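Long-range contacts in Lin0012 protein (Listeria innocua, PDB 3K17), which probably acts as a phosphomevalonate kinase of the GHMP family, spending ATP to phosphorylate phosphomevalonate in the mevalonate route to isoprenoids: residues A[87-92]-A[133-138]; A[147-152]-A[159-164]; A[181-186]-A[193-198]. One frame throughout, in Å; residues are numbered along the deposited sequence.

Contact 1. Residues A[87-92]-A[133-138]; sequences TFLKSE and TKFYPE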
loop_
_atom_site.group_PDB
_atom_site.type_symbol
_atom_site.label_atom_id
_atom_site.label_comp_id
_atom_site.label_asym_id
_atom_site.label_seq_id
_atom_site.Cartn_x
_atom_site.Cartn_y
_atom_site.Cartn_z
ATOM N N THR A 87 -5.967 -30.772 -3.823
ATOM C CA THR A 87 -7.339 -30.689 -3.351
ATOM C C THR A 87 -8.138 -31.897 -3.851
ATOM O O THR A 87 -9.004 -32.412 -3.140
ATOM C CB THR A 87 -8.020 -29.391 -3.827
ATOM O OG1 THR A 87 -7.423 -28.274 -3.157
ATOM C CG2 THR A 87 -9.528 -29.419 -3.526
ATOM N N PHE A 88 -7.848 -32.343 -5.071
ATOM C CA PHE A 88 -8.552 -33.499 -5.616
ATOM C C PHE A 88 -8.176 -34.768 -4.849
ATOM O O PHE A 88 -9.044 -35.549 -4.472
ATOM C CB PHE A 88 -8.227 -33.706 -7.094
ATOM C CG PHE A 88 -8.826 -34.964 -7.665
ATOM C CD1 PHE A 88 -10.202 -35.068 -7.863
ATOM C CD2 PHE A 88 -8.028 -36.061 -7.944
ATOM C CE1 PHE A 88 -10.773 -36.252 -8.324
ATOM C CE2 PHE A 88 -8.588 -37.251 -8.406
ATOM C CZ PHE A 88 -9.969 -37.345 -8.595
ATOM N N LEU A 89 -6.882 -34.967 -4.618
ATOM C CA LEU A 89 -6.418 -36.146 -3.901
ATOM C C LEU A 89 -6.987 -36.218 -2.484
ATOM O O LEU A 89 -7.318 -37.297 -1.996
ATOM C CB LEU A 89 -4.887 -36.180 -3.866
ATOM C CG LEU A 89 -4.203 -36.441 -5.216
ATOM C CD1 LEU A 89 -2.700 -36.274 -5.081
ATOM C CD2 LEU A 89 -4.542 -37.845 -5.702
ATOM N N LYS A 90 -7.107 -35.080 -1.818
ATOM C CA LYS A 90 -7.659 -35.097 -0.475
ATOM C C LYS A 90 -9.142 -35.458 -0.506
ATOM O O LYS A 90 -9.645 -36.084 0.424
ATOM C CB LYS A 90 -7.475 -33.749 0.206
ATOM C CG LYS A 90 -6.056 -33.458 0.652
ATOM C CD LYS A 90 -6.025 -32.128 1.378
ATOM C CE LYS A 90 -4.692 -31.874 2.031
ATOM N NZ LYS A 90 -4.778 -30.686 2.927
ATOM N N SER A 91 -9.842 -35.066 -1.568
ATOM C CA SER A 91 -11.260 -35.382 -1.670
ATOM C C SER A 91 -11.437 -36.888 -1.842
ATOM O O SER A 91 -12.473 -37.434 -1.484
ATOM C CB SER A 91 -11.914 -34.641 -2.847
ATOM O OG SER A 91 -11.476 -35.149 -4.096
ATOM N N GLU A 92 -10.426 -37.552 -2.399
ATOM C CA GLU A 92 -10.473 -39.001 -2.588
ATOM C C GLU A 92 -9.892 -39.723 -1.374
ATOM O O GLU A 92 -9.776 -40.943 -1.370
ATOM C CB GLU A 92 -9.690 -39.411 -3.838
ATOM C CG GLU A 92 -10.381 -39.092 -5.150
ATOM C CD GLU A 92 -11.706 -39.826 -5.308
ATOM O OE1 GLU A 92 -11.754 -41.039 -5.006
ATOM O OE2 GLU A 92 -12.694 -39.194 -5.741
ATOM N N THR A 133 -0.275 -40.245 -11.488
ATOM C CA THR A 133 0.420 -41.518 -11.658
ATOM C C THR A 133 1.002 -41.949 -10.310
ATOM O O THR A 133 0.977 -43.128 -9.953
ATOM C CB THR A 133 1.573 -41.412 -12.687
ATOM O OG1 THR A 133 1.046 -41.067 -13.972
ATOM C CG2 THR A 133 2.310 -42.747 -12.807
ATOM N N LYS A 134 1.498 -40.975 -9.558
ATOM C CA LYS A 134 2.103 -41.214 -8.255
ATOM C C LYS A 134 1.126 -41.495 -7.111
ATOM O O LYS A 134 1.400 -42.341 -6.260
ATOM C CB LYS A 134 2.974 -40.008 -7.877
ATOM C CG LYS A 134 3.567 -40.051 -6.478
ATOM C CD LYS A 134 4.603 -41.158 -6.334
ATOM C CE LYS A 134 5.250 -41.121 -4.954
ATOM N NZ LYS A 134 6.266 -42.198 -4.783
ATOM N N PHE A 135 -0.011 -40.805 -7.087
ATOM C CA PHE A 135 -0.962 -40.963 -5.985
ATOM C C PHE A 135 -2.340 -41.561 -6.279
ATOM O O PHE A 135 -3.014 -42.013 -5.360
ATOM C CB PHE A 135 -1.172 -39.609 -5.295
ATOM C CG PHE A 135 0.072 -39.043 -4.659
ATOM C CD1 PHE A 135 0.554 -39.559 -3.459
ATOM C CD2 PHE A 135 0.772 -38.002 -5.273
ATOM C CE1 PHE A 135 1.714 -39.050 -2.876
ATOM C CE2 PHE A 135 1.937 -37.483 -4.697
ATOM C CZ PHE A 135 2.408 -38.007 -3.500
ATOM N N TYR A 136 -2.758 -41.559 -7.538
ATOM C CA TYR A 136 -4.082 -42.063 -7.900
ATOM C C TYR A 136 -4.064 -42.444 -9.381
ATOM O O TYR A 136 -4.839 -41.918 -10.180
ATOM C CB TYR A 136 -5.110 -40.955 -7.643
ATOM C CG TYR A 136 -6.564 -41.362 -7.712
ATOM C CD1 TYR A 136 -7.101 -42.272 -6.804
ATOM C CD2 TYR A 136 -7.412 -40.802 -8.662
ATOM C CE1 TYR A 136 -8.459 -42.614 -6.840
ATOM C CE2 TYR A 136 -8.763 -41.131 -8.708
ATOM C CZ TYR A 136 -9.280 -42.038 -7.797
ATOM O OH TYR A 136 -10.613 -42.374 -7.859
ATOM N N PRO A 137 -3.185 -43.389 -9.755
ATOM C CA PRO A 137 -3.011 -43.875 -11.127
ATOM C C PRO A 137 -4.226 -44.415 -11.875
ATOM O O PRO A 137 -4.252 -44.386 -13.109
ATOM C CB PRO A 137 -1.904 -44.920 -10.985
ATOM C CG PRO A 137 -2.115 -45.448 -9.603
ATOM C CD PRO A 137 -2.387 -44.194 -8.809
ATOM N N GLU A 138 -5.232 -44.898 -11.149
ATOM C CA GLU A 138 -6.414 -45.447 -11.805
ATOM C C GLU A 138 -7.313 -44.382 -12.441
ATOM O O GLU A 138 -8.129 -44.697 -13.308
ATOM C CB GLU A 138 -7.246 -46.274 -10.817
ATOM C CG GLU A 138 -7.788 -45.478 -9.639
ATOM C CD GLU A 138 -7.028 -45.747 -8.347
ATOM O OE1 GLU A 138 -5.782 -45.597 -8.332
ATOM O OE2 GLU A 138 -7.687 -46.108 -7.344
#
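Tyr136 lays its ring across the end of helix 76-91, where Phe88, Leu89 and Glu92 meet it one after another. Phe88 CE2 comes to 3.7 Å from Tyr136 CD2, which lies close to the phenylalanine plane; the ring pair as a whole is oblique, its planes inclined at 68°. Glu92 arrives over one face of the tyrosine, its CG 4.1 Å above the plane and displaced toward the rim. The bend of the glutamate chain at chi2 (-62°) places CD near the phenol oxygen, and OE1 is 3.4 Å from Tyr136 OH. Glu138 CG lies over the opposite face, which leaves the ring between two aliphatic pieces of acidic side chains.

Both methyls of Leu89 touch Phe135 CB, CD1 at 3.7 Å, and CD2 also reaches Tyr136 CB at 3.7 Å, a fork that suits leucine beside two neighbouring aromatic residues. Tyr136 is where helix 119-135 gives way to loop. Further out, Met132 touches both Phe88 and Leu89, Ile139 adds to the phenylalanine side, and a salt bridge from Lys134 to Asp45 ties this helix end to strand 37-45.

The contact therefore joins two helix C-termini chiefly through hydrocarbon, with the polar ends of Tyr136 and Glu92 gathered at its margin, where neither has to be buried completely.

Contact 2. Residues A[147-152]-A[159-164]; sequences LAALSH and GSCGDI
His152 and Ile164 meet along the flank of helix 141-156, just where helix 162-169 begins. The isoleucine has CG1 anti to its carbonyl carbon, and chi2 of -64° then turns CD1 to within 3.7 Å of His152 CB and 3.8 Å of its CG. The other branch, CG2, packs 3.7 Å from Ala148 CB. A beta-branched residue thus reaches two positions one helical turn apart, and the small side chain of Ala148 leaves room for the isoleucine methyl.

Cys161, the N-cap residue, brings SG to 3.5 Å from Ala149 O and 3.9 Å from Ala149 CB. Just before it, Ser160 OG accepts from Gly162 N at 3.1 Å in an ST turn that shapes the start of the helix. His152 extends with CG anti to the backbone N (chi1 -164°), and its imidazole meets the Asp163 carboxylate tip to tip, the planes nearly perpendicular. Asp163 OD2 stays 3.9 Å from His152 CE1.

The ring is held instead by Ser120, hydrogen-bonded to His152 NE2, and by stacking on Phe77. This buried junction accordingly rests on close apolar packing between its two segments, while the imidazole within it takes its polar anchorage from helix 119-135 through NE2.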
loop_
_atom_site.group_PDB
_atom_site.type_symbol
_atom_site.label_atom_id
_atom_site.label_comp_id
_atom_site.label_asym_id
_atom_site.label_seq_id
_atom_site.Cartn_x
_atom_site.Cartn_y
_atom_site.Cartn_z
ATOM N N LEU A 147 -9.010 -31.613 -14.522
ATOM C CA LEU A 147 -8.171 -30.982 -13.508
ATOM C C LEU A 147 -7.239 -29.984 -14.203
ATOM O O LEU A 147 -7.138 -28.831 -13.799
ATOM C CB LEU A 147 -7.341 -32.036 -12.770
ATOM C CG LEU A 147 -8.094 -33.007 -11.855
ATOM C CD1 LEU A 147 -7.151 -34.114 -11.402
ATOM C CD2 LEU A 147 -8.669 -32.256 -10.652
ATOM N N ALA A 148 -6.578 -30.439 -15.265
ATOM C CA ALA A 148 -5.649 -29.607 -16.016
ATOM C C ALA A 148 -6.332 -28.401 -16.657
ATOM O O ALA A 148 -5.764 -27.298 -16.693
ATOM C CB ALA A 148 -4.948 -30.447 -17.085
ATOM N N ALA A 149 -7.545 -28.606 -17.163
ATOM C CA ALA A 149 -8.301 -27.535 -17.803
ATOM C C ALA A 149 -8.752 -26.462 -16.806
ATOM O O ALA A 149 -8.648 -25.263 -17.089
ATOM C CB ALA A 149 -9.515 -28.111 -18.532
ATOM N N LEU A 150 -9.268 -26.887 -15.655
ATOM C CA LEU A 150 -9.702 -25.937 -14.631
ATOM C C LEU A 150 -8.494 -25.130 -14.172
ATOM O O LEU A 150 -8.566 -23.916 -14.034
ATOM C CB LEU A 150 -10.292 -26.662 -13.419
ATOM C CG LEU A 150 -11.684 -27.286 -13.555
ATOM C CD1 LEU A 150 -12.077 -27.982 -12.258
ATOM C CD2 LEU A 150 -12.690 -26.195 -13.892
ATOM N N SER A 151 -7.387 -25.823 -13.930
ATOM C CA SER A 151 -6.158 -25.176 -13.481
ATOM C C SER A 151 -5.714 -24.101 -14.465
ATOM O O SER A 151 -5.537 -22.938 -14.102
ATOM C CB SER A 151 -5.035 -26.213 -13.331
ATOM O OG SER A 151 -3.814 -25.608 -12.918
ATOM N N HIS A 152 -5.550 -24.503 -15.719
ATOM C CA HIS A 152 -5.080 -23.606 -16.756
ATOM C C HIS A 152 -6.009 -22.438 -17.080
ATOM O O HIS A 152 -5.539 -21.329 -17.321
ATOM C CB HIS A 152 -4.776 -24.405 -18.028
ATOM C CG HIS A 152 -3.946 -23.660 -19.028
ATOM N ND1 HIS A 152 -4.480 -22.740 -19.905
ATOM C CD2 HIS A 152 -2.615 -23.688 -19.276
ATOM C CE1 HIS A 152 -3.514 -22.234 -20.654
ATOM N NE2 HIS A 152 -2.372 -22.792 -20.291
ATOM N N GLY A 159 -9.005 -18.693 -22.999
ATOM C CA GLY A 159 -8.511 -19.824 -23.765
ATOM C C GLY A 159 -9.520 -20.966 -23.784
ATOM O O GLY A 159 -10.380 -21.068 -22.903
ATOM N N SER A 160 -9.403 -21.835 -24.784
ATOM C CA SER A 160 -10.316 -22.963 -24.952
ATOM C C SER A 160 -9.889 -24.233 -24.238
ATOM O O SER A 160 -10.704 -25.131 -24.037
ATOM C CB SER A 160 -10.449 -23.292 -26.435
ATOM O OG SER A 160 -9.217 -23.807 -26.920
ATOM N N CYS A 161 -8.614 -24.304 -23.861
ATOM C CA CYS A 161 -8.054 -25.487 -23.228
ATOM C C CYS A 161 -7.855 -26.596 -24.265
ATOM O O CYS A 161 -7.647 -27.750 -23.917
ATOM C CB CYS A 161 -8.934 -25.980 -22.080
ATOM S SG CYS A 161 -8.780 -24.947 -20.599
ATOM N N GLY A 162 -7.927 -26.232 -25.543
ATOM C CA GLY A 162 -7.691 -27.204 -26.602
ATOM C C GLY A 162 -6.223 -27.604 -26.526
ATOM O O GLY A 162 -5.850 -28.732 -26.868
ATOM N N ASP A 163 -5.382 -26.673 -26.067
ATOM C CA ASP A 163 -3.962 -26.951 -25.923
ATOM C C ASP A 163 -3.774 -27.980 -24.818
ATOM O O ASP A 163 -2.961 -28.887 -24.942
ATOM C CB ASP A 163 -3.162 -25.668 -25.621
ATOM C CG ASP A 163 -3.763 -24.827 -24.502
ATOM O OD1 ASP A 163 -4.831 -25.177 -23.952
ATOM O OD2 ASP A 163 -3.146 -23.794 -24.175
ATOM N N ILE A 164 -4.534 -27.835 -23.738
ATOM C CA ILE A 164 -4.475 -28.783 -22.636
ATOM C C ILE A 164 -4.856 -30.179 -23.169
ATOM O O ILE A 164 -4.208 -31.176 -22.850
ATOM C CB ILE A 164 -5.473 -28.384 -21.512
ATOM C CG1 ILE A 164 -4.964 -27.144 -20.764
ATOM C CG2 ILE A 164 -5.682 -29.536 -20.557
ATOM C CD1 ILE A 164 -3.660 -27.350 -20.020
#

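Contact 3. Residues A[181-186]-A[193-198]; sequences EWVKHR and EWFMKE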
loop_
_atom_site.group_PDB
_atom_site.type_symbol
_atom_site.label_atom_id
_atom_site.label_comp_id
_atom_site.label_asym_id
_atom_site.label_seq_id
_atom_site.Cartn_x
_atom_site.Cartn_y
_atom_site.Cartn_z
ATOM N N GLU A 181 -19.071 -20.786 -19.872
ATOM C CA GLU A 181 -19.893 -20.073 -18.907
ATOM C C GLU A 181 -20.421 -21.038 -17.844
ATOM O O GLU A 181 -20.506 -20.699 -16.661
ATOM C CB GLU A 181 -21.054 -19.397 -19.632
ATOM C CG GLU A 181 -21.525 -18.117 -18.986
ATOM C CD GLU A 181 -22.711 -17.506 -19.709
ATOM O OE1 GLU A 181 -23.761 -18.180 -19.807
ATOM O OE2 GLU A 181 -22.590 -16.353 -20.180
ATOM N N TRP A 182 -20.770 -22.243 -18.280
ATOM C CA TRP A 182 -21.282 -23.270 -17.383
ATOM C C TRP A 182 -20.237 -23.567 -16.306
ATOM O O TRP A 182 -20.558 -23.681 -15.130
ATOM C CB TRP A 182 -21.580 -24.538 -18.183
ATOM C CG TRP A 182 -22.185 -25.655 -17.398
ATOM C CD1 TRP A 182 -23.517 -25.879 -17.175
ATOM C CD2 TRP A 182 -21.486 -26.727 -16.760
ATOM N NE1 TRP A 182 -23.688 -27.032 -16.442
ATOM C CE2 TRP A 182 -22.458 -27.571 -16.174
ATOM C CE3 TRP A 182 -20.131 -27.062 -16.627
ATOM C CZ2 TRP A 182 -22.115 -28.729 -15.470
ATOM C CZ3 TRP A 182 -19.792 -28.209 -15.929
ATOM C CH2 TRP A 182 -20.781 -29.031 -15.358
ATOM N N VAL A 183 -18.977 -23.677 -16.722
ATOM C CA VAL A 183 -17.885 -23.964 -15.799
ATOM C C VAL A 183 -17.571 -22.813 -14.854
ATOM O O VAL A 183 -17.538 -22.990 -13.633
ATOM C CB VAL A 183 -16.588 -24.321 -16.562
ATOM C CG1 VAL A 183 -15.409 -24.374 -15.592
ATOM C CG2 VAL A 183 -16.746 -25.672 -17.260
ATOM N N LYS A 184 -17.336 -21.637 -15.422
ATOM C CA LYS A 184 -16.992 -20.466 -14.629
ATOM C C LYS A 184 -18.013 -20.126 -13.553
ATOM O O LYS A 184 -17.637 -19.811 -12.428
ATOM C CB LYS A 184 -16.770 -19.263 -15.548
ATOM C CG LYS A 184 -15.562 -19.426 -16.469
ATOM C CD LYS A 184 -15.496 -18.325 -17.518
ATOM C CE LYS A 184 -14.462 -18.642 -18.586
ATOM N NZ LYS A 184 -14.323 -17.537 -19.576
ATOM N N HIS A 185 -19.298 -20.189 -13.890
ATOM C CA HIS A 185 -20.345 -19.876 -12.920
ATOM C C HIS A 185 -20.300 -20.830 -11.743
ATOM O O HIS A 185 -20.401 -20.413 -10.592
ATOM C CB HIS A 185 -21.728 -19.957 -13.571
ATOM C CG HIS A 185 -21.979 -18.897 -14.597
ATOM N ND1 HIS A 185 -23.118 -18.872 -15.375
ATOM C CD2 HIS A 185 -21.245 -17.825 -14.972
ATOM C CE1 HIS A 185 -23.073 -17.828 -16.184
ATOM N NE2 HIS A 185 -21.947 -17.176 -15.960
ATOM N N ARG A 186 -20.139 -22.113 -12.041
ATOM C CA ARG A 186 -20.102 -23.145 -11.015
ATOM C C ARG A 186 -18.836 -23.158 -10.161
ATOM O O ARG A 186 -18.811 -23.762 -9.089
ATOM C CB ARG A 186 -20.347 -24.506 -11.669
ATOM C CG ARG A 186 -21.803 -24.651 -12.108
ATOM C CD ARG A 186 -22.012 -25.677 -13.208
ATOM N NE ARG A 186 -23.200 -25.332 -13.985
ATOM C CZ ARG A 186 -24.428 -25.313 -13.487
ATOM N NH1 ARG A 186 -24.627 -25.629 -12.217
ATOM N NH2 ARG A 186 -25.454 -24.954 -14.245
ATOM N N GLU A 193 -14.820 -31.982 -6.518
ATOM C CA GLU A 193 -15.277 -33.367 -6.627
ATOM C C GLU A 193 -16.511 -33.461 -7.515
ATOM O O GLU A 193 -16.673 -34.421 -8.263
ATOM C CB GLU A 193 -15.596 -33.945 -5.244
ATOM C CG GLU A 193 -16.045 -35.404 -5.290
ATOM C CD GLU A 193 -16.324 -35.983 -3.911
ATOM O OE1 GLU A 193 -17.047 -35.326 -3.132
ATOM O OE2 GLU A 193 -15.826 -37.095 -3.612
ATOM N N TRP A 194 -17.373 -32.455 -7.429
ATOM C CA TRP A 194 -18.586 -32.414 -8.232
ATOM C C TRP A 194 -18.222 -32.222 -9.703
ATOM O O TRP A 194 -18.847 -32.800 -10.594
ATOM C CB TRP A 194 -19.486 -31.262 -7.772
ATOM C CG TRP A 194 -20.771 -31.164 -8.533
ATOM C CD1 TRP A 194 -21.950 -31.795 -8.247
ATOM C CD2 TRP A 194 -20.989 -30.436 -9.744
ATOM N NE1 TRP A 194 -22.892 -31.505 -9.212
ATOM C CE2 TRP A 194 -22.326 -30.673 -10.142
ATOM C CE3 TRP A 194 -20.184 -29.605 -10.536
ATOM C CZ2 TRP A 194 -22.873 -30.109 -11.296
ATOM C CZ3 TRP A 194 -20.729 -29.045 -11.687
ATOM C CH2 TRP A 194 -22.063 -29.300 -12.054
ATOM N N PHE A 195 -17.208 -31.400 -9.953
ATOM C CA PHE A 195 -16.761 -31.130 -11.319
ATOM C C PHE A 195 -16.202 -32.381 -11.985
ATOM O O PHE A 195 -16.388 -32.586 -13.184
ATOM C CB PHE A 195 -15.676 -30.039 -11.318
ATOM C CG PHE A 195 -16.211 -28.639 -11.451
ATOM C CD1 PHE A 195 -16.836 -28.232 -12.627
ATOM C CD2 PHE A 195 -16.048 -27.714 -10.422
ATOM C CE1 PHE A 195 -17.287 -26.921 -12.786
ATOM C CE2 PHE A 195 -16.494 -26.393 -10.564
ATOM C CZ PHE A 195 -17.113 -25.993 -11.748
HETATM N N MSE A 196 -15.512 -33.209 -11.201
HETATM C CA MSE A 196 -14.899 -34.432 -11.711
HETATM C C MSE A 196 -15.914 -35.500 -12.089
HETATM O O MSE A 196 -15.703 -36.260 -13.031
HETATM C CB MSE A 196 -13.934 -35.018 -10.674
HETATM C CG MSE A 196 -12.707 -34.164 -10.382
HETATM SE SE MSE A 196 -11.665 -33.759 -11.976
HETATM C CE MSE A 196 -12.372 -31.993 -12.324
ATOM N N LYS A 197 -17.009 -35.561 -11.345
ATOM C CA LYS A 197 -18.042 -36.558 -11.596
ATOM C C LYS A 197 -19.116 -36.092 -12.563
ATOM O O LYS A 197 -19.807 -36.907 -13.168
ATOM C CB LYS A 197 -18.692 -36.975 -10.276
ATOM C CG LYS A 197 -17.735 -37.699 -9.349
ATOM C CD LYS A 197 -18.415 -38.183 -8.083
ATOM C CE LYS A 197 -17.437 -38.982 -7.232
ATOM N NZ LYS A 197 -18.062 -39.502 -5.988
ATOM N N GLU A 198 -19.257 -34.783 -12.715
ATOM C CA GLU A 198 -20.273 -34.253 -13.608
ATOM C C GLU A 198 -19.795 -34.142 -15.058
ATOM O O GLU A 198 -18.722 -33.600 -15.337
ATOM C CB GLU A 198 -20.722 -32.874 -13.117
ATOM C CG GLU A 198 -21.987 -32.340 -13.773
ATOM C CD GLU A 198 -23.245 -33.038 -13.278
ATOM O OE1 GLU A 198 -23.135 -33.900 -12.379
ATOM O OE2 GLU A 198 -24.342 -32.715 -13.784
#
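Trp182 and Trp194 point their six-membered rings at each other tip to tip, CZ2 of the first 3.5 Å from CH2 of the second. Their planes differ by 31°, and Trp182 CZ2 lies near the plane of the Trp194 ring at its edge. Both indoles have CG anti to the backbone N, and large flat groups of this kind can bridge helix axes 12.0 Å apart.

Arg186 touches both Trp194 and Phe195. Its CD is 3.8 Å from Trp194 CH2, and its CB packs 3.6 Å from Phe195 CZ. Arg186 NE stands over one face of Trp182, 3.0 Å from NE1, but both are donors and form no hydrogen bond; the guanidinium continues to a salt bridge between NH1 and Glu67 of the second subunit. Phe195 turns its edge to the backbone, with CZ 3.6 Å from Val183 O. At the edge of Trp182, Glu198 CG lies near the indole plane, 3.9 Å from CH2, so that the hydrocarbon of an acidic residue serves as packing material. Trp200 also meets Trp182, and Val183 reaches Leu150 on helix 141-156.

With the axes of its two helical segments at 158°, this is an antiparallel helical hairpin of short helices, 180-187 and 192-197, joined by a cluster of aromatic side chains and extended through arginine into the subunit interface.

Overall arrangement
The three contacts follow one another along the chain without overlapping: contact 1 closes before contact 2 opens, and contact 2 before contact 3. The centres of contacts 1 and 2 are about 19 Å apart. Contact 3 has its centre about 18 Å from that of contact 1 and about 13 Å from that of contact 2. Helix 141-156 stands among them. Leu147 touches Phe88 of contact 1 and Met196 (selenomethionine) of contact 3, whereas Leu150 meets Val183 and Phe195. Phe88 CE1 also lies 3.5 Å from Met196 CG. Contacts 1 and 2 both belong to the GHMP kinase N-terminal region; the 181-186/193-198 hairpin packs against their helices, so the three are linked through helix 141-156, and Arg186 carries the connection to the second subunit.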